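Competence damage-inducible protein A (Enterobacter cloacae subsp. cloacae, PDB 5VU3) is of unknown function but belongs to the CinA (competence-damaged protein) family, some members of which are thought to act as nicotinamide mononucleotide deamidases. Local coordinates at residues A[68-80]-A[90-102]. Residues are numbered along the deposited sequence; the frame is centred on the assembly and turned at random.
Sequences AKERILGVSPETL and TVTEMAASIRDIA
The carboxylate of Glu93 takes two hydrogen bonds, one at each oxygen. Thr79 OG1 donates to Glu93 OE2 at 2.6 Å. The backbone N of Ser76 donates to Glu93 OE1 at 3.0 Å, with an N-H...O angle of 161°. Both donors come in on the syn side, tilted out of the carboxylate plane, so rotation of the group is restrained. Glu93 is extended beyond CG (chi2 175°), which carries the carboxylate across to the start of helix 77-83. There Ser76 is the N-cap, and its OG accepts weak bonds from the N atoms of Glu78 and Thr79. Val75 CG1 lies 3.4 Å from Glu93 OE1, while its CG2 branch packs on Met94 CG. The helices belong to the beta-alpha-beta crossover between parallel strands 57-63 and 106-112; Met94 and Ile98 pack on strands 32-37 and 106-112. The segments 68-73 and 90-101 run in similar directions, with their axes 33° apart. Leu73 is a knob in a hole formed by Met94, Ser97, Ile98 and Ile101. Its CD1 meets Met94 CG at 3.9 Å, and CD2 reaches Ile98 CB and Ile101 CD1. Lys69 crosses Met94 at a slant, with CD and CE each 4.1 Å from Met94 SD, while its NZ bonds to Ser37 OG. Thr79 CG2 and Leu80 CD2 both touch Thr90 OG1, which is hydrogen-bonded to Thr84 O. Ile101 also packs on Ile72 of the second subunit.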
ATOM      1  N   ALA A  68      -0.703  12.798  -9.357  1.00 26.30           N
ATOM      2  CA  ALA A  68       0.322  11.922  -8.799  1.00 28.24           C
ATOM      3  C   ALA A  68       0.719  10.837  -9.791  1.00 25.11           C
ATOM      4  O   ALA A  68       1.889  10.443  -9.843  1.00 26.97           O
ATOM      5  CB  ALA A  68      -0.164  11.300  -7.493  1.00 32.04           C
ATOM      6  N   LYS A  69      -0.239  10.321 -10.567  1.00 25.72           N
ATOM      7  CA  LYS A  69       0.114   9.385 -11.632  1.00 23.21           C
ATOM      8  C   LYS A  69       1.071  10.036 -12.625  1.00 24.07           C
ATOM      9  O   LYS A  69       2.040   9.409 -13.068  1.00 25.38           O
ATOM     10  CB  LYS A  69      -1.143   8.887 -12.350  1.00 21.24           C
ATOM     11  CG  LYS A  69      -2.025   7.944 -11.537  1.00 21.73           C
ATOM     12  CD  LYS A  69      -3.245   7.496 -12.334  1.00 22.82           C
ATOM     13  CE  LYS A  69      -4.245   6.727 -11.461  1.00 24.46           C
ATOM     14  NZ  LYS A  69      -4.898   7.564 -10.413  1.00 23.19           N
ATOM     15  N   GLU A  70       0.829  11.301 -12.972  1.00 25.88           N
ATOM     16  CA  GLU A  70       1.709  11.977 -13.923  1.00 25.06           C
ATOM     17  C   GLU A  70       3.075  12.259 -13.314  1.00 28.73           C
ATOM     18  O   GLU A  70       4.108  12.055 -13.963  1.00 29.37           O
ATOM     19  CB  GLU A  70       1.069  13.277 -14.402  1.00 29.51           C
ATOM     20  CG  GLU A  70      -0.296  13.088 -15.015  1.00 33.86           C
ATOM     21  CD  GLU A  70      -1.003  14.401 -15.267  1.00 39.48           C
ATOM     22  OE1 GLU A  70      -0.726  15.372 -14.537  1.00 44.38           O
ATOM     23  OE2 GLU A  70      -1.829  14.463 -16.198  1.00 39.23           O
ATOM     24  N   ARG A  71       3.103  12.721 -12.068  1.00 29.54           N
ATOM     25  CA  ARG A  71       4.361  13.168 -11.481  1.00 31.02           C
ATOM     26  C   ARG A  71       5.217  11.996 -11.006  1.00 28.95           C
ATOM     27  O   ARG A  71       6.433  11.977 -11.241  1.00 27.43           O
ATOM     28  CB  ARG A  71       4.064  14.126 -10.331  1.00 30.89           C
ATOM     29  CG  ARG A  71       5.186  15.072  -9.983  1.00 40.28           C
ATOM     30  CD  ARG A  71       4.797  15.897  -8.768  1.00 49.38           C
ATOM     31  NE  ARG A  71       4.290  15.045  -7.695  1.00 51.79           N
ATOM     32  CZ  ARG A  71       3.007  14.961  -7.354  1.00 51.20           C
ATOM     33  NH1 ARG A  71       2.104  15.689  -8.003  1.00 42.83           N
ATOM     34  NH2 ARG A  71       2.629  14.148  -6.374  1.00 51.84           N
ATOM     35  N   ILE A  72       4.607  11.012 -10.345  1.00 24.05           N
ATOM     36  CA  ILE A  72       5.368   9.894  -9.794  1.00 24.04           C
ATOM     37  C   ILE A  72       5.618   8.830 -10.853  1.00 24.35           C
ATOM     38  O   ILE A  72       6.731   8.308 -10.980  1.00 27.85           O
ATOM     39  CB  ILE A  72       4.647   9.295  -8.574  1.00 22.98           C
ATOM     40  CG1 ILE A  72       4.416  10.357  -7.499  1.00 28.21           C
ATOM     41  CG2 ILE A  72       5.444   8.116  -8.017  1.00 25.18           C
ATOM     42  CD1 ILE A  72       3.647   9.843  -6.307  1.00 28.79           C
ATOM     43  N   LEU A  73       4.587   8.481 -11.615  1.00 21.02           N
ATOM     44  CA  LEU A  73       4.651   7.375 -12.554  1.00 23.88           C
ATOM     45  C   LEU A  73       4.790   7.823 -14.001  1.00 29.38           C
ATOM     46  O   LEU A  73       4.772   6.977 -14.898  1.00 36.40           O
ATOM     47  CB  LEU A  73       3.411   6.491 -12.404  1.00 23.82           C
ATOM     48  CG  LEU A  73       3.305   5.673 -11.112  1.00 29.41           C
ATOM     49  CD1 LEU A  73       1.973   4.935 -11.032  1.00 29.74           C
ATOM     50  CD2 LEU A  73       4.469   4.694 -10.988  1.00 31.19           C
ATOM     51  N   GLY A  74       4.921   9.120 -14.255  1.00 30.53           N
ATOM     52  CA  GLY A  74       5.158   9.582 -15.614  1.00 29.99           C
ATOM     53  C   GLY A  74       4.053   9.242 -16.585  1.00 31.26           C
ATOM     54  O   GLY A  74       4.309   9.121 -17.790  1.00 33.89           O
ATOM     55  N   VAL A  75       2.827   9.070 -16.095  1.00 22.91           N
ATOM     56  CA  VAL A  75       1.691   8.881 -16.987  1.00 25.47           C
ATOM     57  C   VAL A  75       1.492  10.148 -17.806  1.00 28.86           C
ATOM     58  O   VAL A  75       1.506  11.265 -17.270  1.00 26.33           O
ATOM     59  CB  VAL A  75       0.433   8.519 -16.184  1.00 23.86           C
ATOM     60  CG1 VAL A  75      -0.812   8.568 -17.074  1.00 24.39           C
ATOM     61  CG2 VAL A  75       0.596   7.136 -15.531  1.00 23.40           C
ATOM     62  N   SER A  76       1.324   9.980 -19.115  1.00 27.08           N
ATOM     63  CA  SER A  76       1.204  11.117 -20.014  1.00 32.10           C
ATOM     64  C   SER A  76      -0.109  11.859 -19.781  1.00 29.24           C
ATOM     65  O   SER A  76      -1.170  11.229 -19.711  1.00 28.17           O
ATOM     66  CB  SER A  76       1.288  10.649 -21.463  1.00 37.28           C
ATOM     67  OG  SER A  76       0.808  11.652 -22.334  1.00 42.23           O
ATOM     68  N   PRO A  77      -0.086  13.189 -19.669  1.00 31.81           N
ATOM     69  CA  PRO A  77      -1.352  13.931 -19.554  1.00 31.07           C
ATOM     70  C   PRO A  77      -2.276  13.731 -20.744  1.00 32.58           C
ATOM     71  O   PRO A  77      -3.502  13.745 -20.576  1.00 33.68           O
ATOM     72  CB  PRO A  77      -0.892  15.394 -19.434  1.00 36.38           C
ATOM     73  CG  PRO A  77       0.541  15.322 -18.993  1.00 38.17           C
ATOM     74  CD  PRO A  77       1.090  14.074 -19.617  1.00 37.29           C
ATOM     75  N   GLU A  78      -1.727  13.547 -21.949  1.00 36.46           N
ATOM     76  CA  GLU A  78      -2.580  13.298 -23.105  1.00 37.16           C
ATOM     77  C   GLU A  78      -3.198  11.905 -23.056  1.00 36.49           C
ATOM     78  O   GLU A  78      -4.304  11.703 -23.568  1.00 37.26           O
ATOM     79  CB  GLU A  78      -1.794  13.490 -24.399  1.00 45.34           C
ATOM     80  CG  GLU A  78      -2.659  13.454 -25.655  1.00 55.97           C
ATOM     81  CD  GLU A  78      -3.768  14.507 -25.652  1.00 61.60           C
ATOM     82  OE1 GLU A  78      -3.559  15.610 -25.099  1.00 61.02           O
ATOM     83  OE2 GLU A  78      -4.850  14.229 -26.212  1.00 62.12           O
ATOM     84  N   THR A  79      -2.509  10.933 -22.454  1.00 32.58           N
ATOM     85  CA  THR A  79      -3.148   9.646 -22.198  1.00 30.32           C
ATOM     86  C   THR A  79      -4.365   9.823 -21.299  1.00 29.75           C
ATOM     87  O   THR A  79      -5.450   9.302 -21.592  1.00 30.80           O
ATOM     88  CB  THR A  79      -2.155   8.661 -21.577  1.00 24.58           C
ATOM     89  OG1 THR A  79      -1.165   8.306 -22.548  1.00 29.81           O
ATOM     90  CG2 THR A  79      -2.865   7.396 -21.105  1.00 22.79           C
ATOM     91  N   LEU A  80      -4.205  10.573 -20.207  1.00 28.32           N
ATOM     92  CA  LEU A  80      -5.331  10.823 -19.317  1.00 28.60           C
ATOM     93  C   LEU A  80      -6.410  11.644 -20.002  1.00 28.61           C
ATOM     94  O   LEU A  80      -7.598  11.450 -19.729  1.00 29.28           O
ATOM     95  CB  LEU A  80      -4.845  11.526 -18.053  1.00 30.09           C
ATOM     96  CG  LEU A  80      -3.903  10.693 -17.182  1.00 33.79           C
ATOM     97  CD1 LEU A  80      -3.265  11.554 -16.114  1.00 36.90           C
ATOM     98  CD2 LEU A  80      -4.634   9.531 -16.552  1.00 30.51           C
ATOM     99  N   THR A  90      -3.788   3.775 -19.528  1.00 20.52           N
ATOM    100  CA  THR A  90      -3.180   4.343 -18.329  1.00 22.45           C
ATOM    101  C   THR A  90      -2.506   3.270 -17.482  1.00 22.68           C
ATOM    102  O   THR A  90      -1.396   3.482 -16.985  1.00 24.55           O
ATOM    103  CB  THR A  90      -4.225   5.112 -17.514  1.00 20.74           C
ATOM    104  OG1 THR A  90      -4.598   6.296 -18.226  1.00 23.32           O
ATOM    105  CG2 THR A  90      -3.666   5.521 -16.162  1.00 18.21           C
ATOM    106  N   VAL A  91      -3.141   2.102 -17.317  1.00 18.80           N
ATOM    107  CA  VAL A  91      -2.511   1.086 -16.478  1.00 18.95           C
ATOM    108  C   VAL A  91      -1.279   0.507 -17.156  1.00 20.53           C
ATOM    109  O   VAL A  91      -0.339   0.077 -16.477  1.00 20.65           O
ATOM    110  CB  VAL A  91      -3.505  -0.021 -16.083  1.00 23.80           C
ATOM    111  CG1 VAL A  91      -4.499   0.511 -15.054  1.00 20.34           C
ATOM    112  CG2 VAL A  91      -4.207  -0.590 -17.305  1.00 25.84           C
ATOM    113  N   THR A  92      -1.249   0.487 -18.494  1.00 23.98           N
ATOM    114  CA  THR A  92      -0.027   0.094 -19.188  1.00 21.19           C
ATOM    115  C   THR A  92       1.134   0.994 -18.783  1.00 22.41           C
ATOM    116  O   THR A  92       2.231   0.515 -18.468  1.00 23.43           O
ATOM    117  CB  THR A  92      -0.238   0.140 -20.702  1.00 20.37           C
ATOM    118  OG1 THR A  92      -1.164  -0.885 -21.084  1.00 23.43           O
ATOM    119  CG2 THR A  92       1.086  -0.088 -21.429  1.00 22.37           C
ATOM    120  N   GLU A  93       0.906   2.310 -18.780  1.00 21.67           N
ATOM    121  CA  GLU A  93       1.979   3.234 -18.427  1.00 21.18           C
ATOM    122  C   GLU A  93       2.309   3.138 -16.944  1.00 20.23           C
ATOM    123  O   GLU A  93       3.479   3.233 -16.555  1.00 20.27           O
ATOM    124  CB  GLU A  93       1.589   4.668 -18.810  1.00 25.34           C
ATOM    125  CG  GLU A  93       1.366   4.881 -20.311  1.00 28.02           C
ATOM    126  CD  GLU A  93       0.869   6.283 -20.666  1.00 30.16           C
ATOM    127  OE1 GLU A  93       0.728   7.136 -19.764  1.00 30.84           O
ATOM    128  OE2 GLU A  93       0.611   6.531 -21.863  1.00 32.71           O
ATOM    129  N   MET A  94       1.287   2.955 -16.101  1.00 16.73           N
ATOM    130  CA  MET A  94       1.524   2.791 -14.670  1.00 18.96           C
ATOM    131  C   MET A  94       2.376   1.562 -14.395  1.00 22.09           C
ATOM    132  O   MET A  94       3.313   1.613 -13.586  1.00 21.96           O
ATOM    133  CB  MET A  94       0.195   2.667 -13.924  1.00 17.57           C
ATOM    134  CG  MET A  94      -0.621   3.946 -13.821  1.00 21.39           C
ATOM    135  SD  MET A  94      -2.219   3.592 -13.040  1.00 22.03           S
ATOM    136  CE  MET A  94      -1.743   3.121 -11.367  1.00 22.70           C
ATOM    137  N   ALA A  95       2.060   0.443 -15.056  1.00 20.39           N
ATOM    138  CA  ALA A  95       2.779  -0.799 -14.794  1.00 20.08           C
ATOM    139  C   ALA A  95       4.226  -0.713 -15.266  1.00 19.21           C
ATOM    140  O   ALA A  95       5.133  -1.211 -14.594  1.00 21.61           O
ATOM    141  CB  ALA A  95       2.063  -1.971 -15.462  1.00 22.63           C
ATOM    142  N   ALA A  96       4.458  -0.091 -16.424  1.00 20.76           N
ATOM    143  CA  ALA A  96       5.818   0.043 -16.930  1.00 23.76           C
ATOM    144  C   ALA A  96       6.664   0.904 -16.000  1.00 21.29           C
ATOM    145  O   ALA A  96       7.825   0.583 -15.721  1.00 24.67           O
ATOM    146  CB  ALA A  96       5.798   0.638 -18.342  1.00 23.59           C
ATOM    147  N   SER A  97       6.096   2.002 -15.512  1.00 19.86           N
ATOM    148  CA  SER A  97       6.856   2.922 -14.675  1.00 22.52           C
ATOM    149  C   SER A  97       7.174   2.309 -13.311  1.00 23.98           C
ATOM    150  O   SER A  97       8.316   2.384 -12.843  1.00 23.01           O
ATOM    151  CB  SER A  97       6.084   4.227 -14.515  1.00 25.34           C
ATOM    152  OG  SER A  97       6.660   5.034 -13.503  1.00 32.70           O
ATOM    153  N   ILE A  98       6.183   1.700 -12.651  1.00 21.76           N
ATOM    154  CA  ILE A  98       6.454   1.164 -11.313  1.00 18.31           C
ATOM    155  C   ILE A  98       7.442   0.007 -11.393  1.00 20.27           C
ATOM    156  O   ILE A  98       8.266  -0.179 -10.490  1.00 19.89           O
ATOM    157  CB  ILE A  98       5.152   0.759 -10.593  1.00 19.24           C
ATOM    158  CG1 ILE A  98       5.420   0.463  -9.109  1.00 18.56           C
ATOM    159  CG2 ILE A  98       4.492  -0.452 -11.259  1.00 17.77           C
ATOM    160  CD1 ILE A  98       5.970   1.645  -8.324  1.00 23.48           C
ATOM    161  N   ARG A  99       7.400  -0.765 -12.479  1.00 25.16           N
ATOM    162  CA  ARG A  99       8.379  -1.828 -12.676  1.00 24.80           C
ATOM    163  C   ARG A  99       9.797  -1.266 -12.719  1.00 24.30           C
ATOM    164  O   ARG A  99      10.727  -1.851 -12.151  1.00 21.52           O
ATOM    165  CB  ARG A  99       8.041  -2.593 -13.958  1.00 22.86           C
ATOM    166  CG  ARG A  99       8.974  -3.731 -14.279  1.00 27.52           C
ATOM    167  CD  ARG A  99       8.609  -4.408 -15.592  1.00 26.42           C
ATOM    168  NE  ARG A  99       9.656  -5.339 -16.003  1.00 29.18           N
ATOM    169  CZ  ARG A  99      10.613  -5.070 -16.887  1.00 33.39           C
ATOM    170  NH1 ARG A  99      10.666  -3.891 -17.491  1.00 31.09           N
ATOM    171  NH2 ARG A  99      11.523  -5.993 -17.173  1.00 35.88           N
ATOM    172  N   ASP A 100       9.977  -0.114 -13.362  1.00 26.03           N
ATOM    173  CA  ASP A 100      11.301   0.499 -13.423  1.00 27.86           C
ATOM    174  C   ASP A 100      11.690   1.127 -12.088  1.00 22.91           C
ATOM    175  O   ASP A 100      12.828   0.975 -11.627  1.00 23.60           O
ATOM    176  CB  ASP A 100      11.334   1.547 -14.531  1.00 36.41           C
ATOM    177  CG  ASP A 100      11.211   0.937 -15.905  1.00 43.24           C
ATOM    178  OD1 ASP A 100      11.731  -0.186 -16.103  1.00 46.52           O
ATOM    179  OD2 ASP A 100      10.597   1.584 -16.782  1.00 41.23           O
ATOM    180  N   ILE A 101      10.763   1.860 -11.465  1.00 22.48           N
ATOM    181  CA  ILE A 101      11.061   2.521 -10.196  1.00 21.67           C
ATOM    182  C   ILE A 101      11.477   1.500  -9.145  1.00 20.61           C
ATOM    183  O   ILE A 101      12.403   1.735  -8.354  1.00 23.12           O
ATOM    184  CB  ILE A 101       9.846   3.349  -9.736  1.00 24.68           C
ATOM    185  CG1 ILE A 101       9.705   4.620 -10.584  1.00 26.83           C
ATOM    186  CG2 ILE A 101       9.948   3.710  -8.255  1.00 26.99           C
ATOM    187  CD1 ILE A 101       8.293   5.203 -10.555  1.00 25.85           C
ATOM    188  N   ALA A 102      10.816   0.344  -9.134  1.00 19.40           N
ATOM    189  CA  ALA A 102      11.101  -0.711  -8.173  1.00 22.92           C
ATOM    190  C   ALA A 102      12.234  -1.631  -8.608  1.00 23.88           C
ATOM    191  O   ALA A 102      12.670  -2.467  -7.806  1.00 24.27           O
ATOM    192  CB  ALA A 102       9.844  -1.550  -7.931  1.00 18.51           C
TER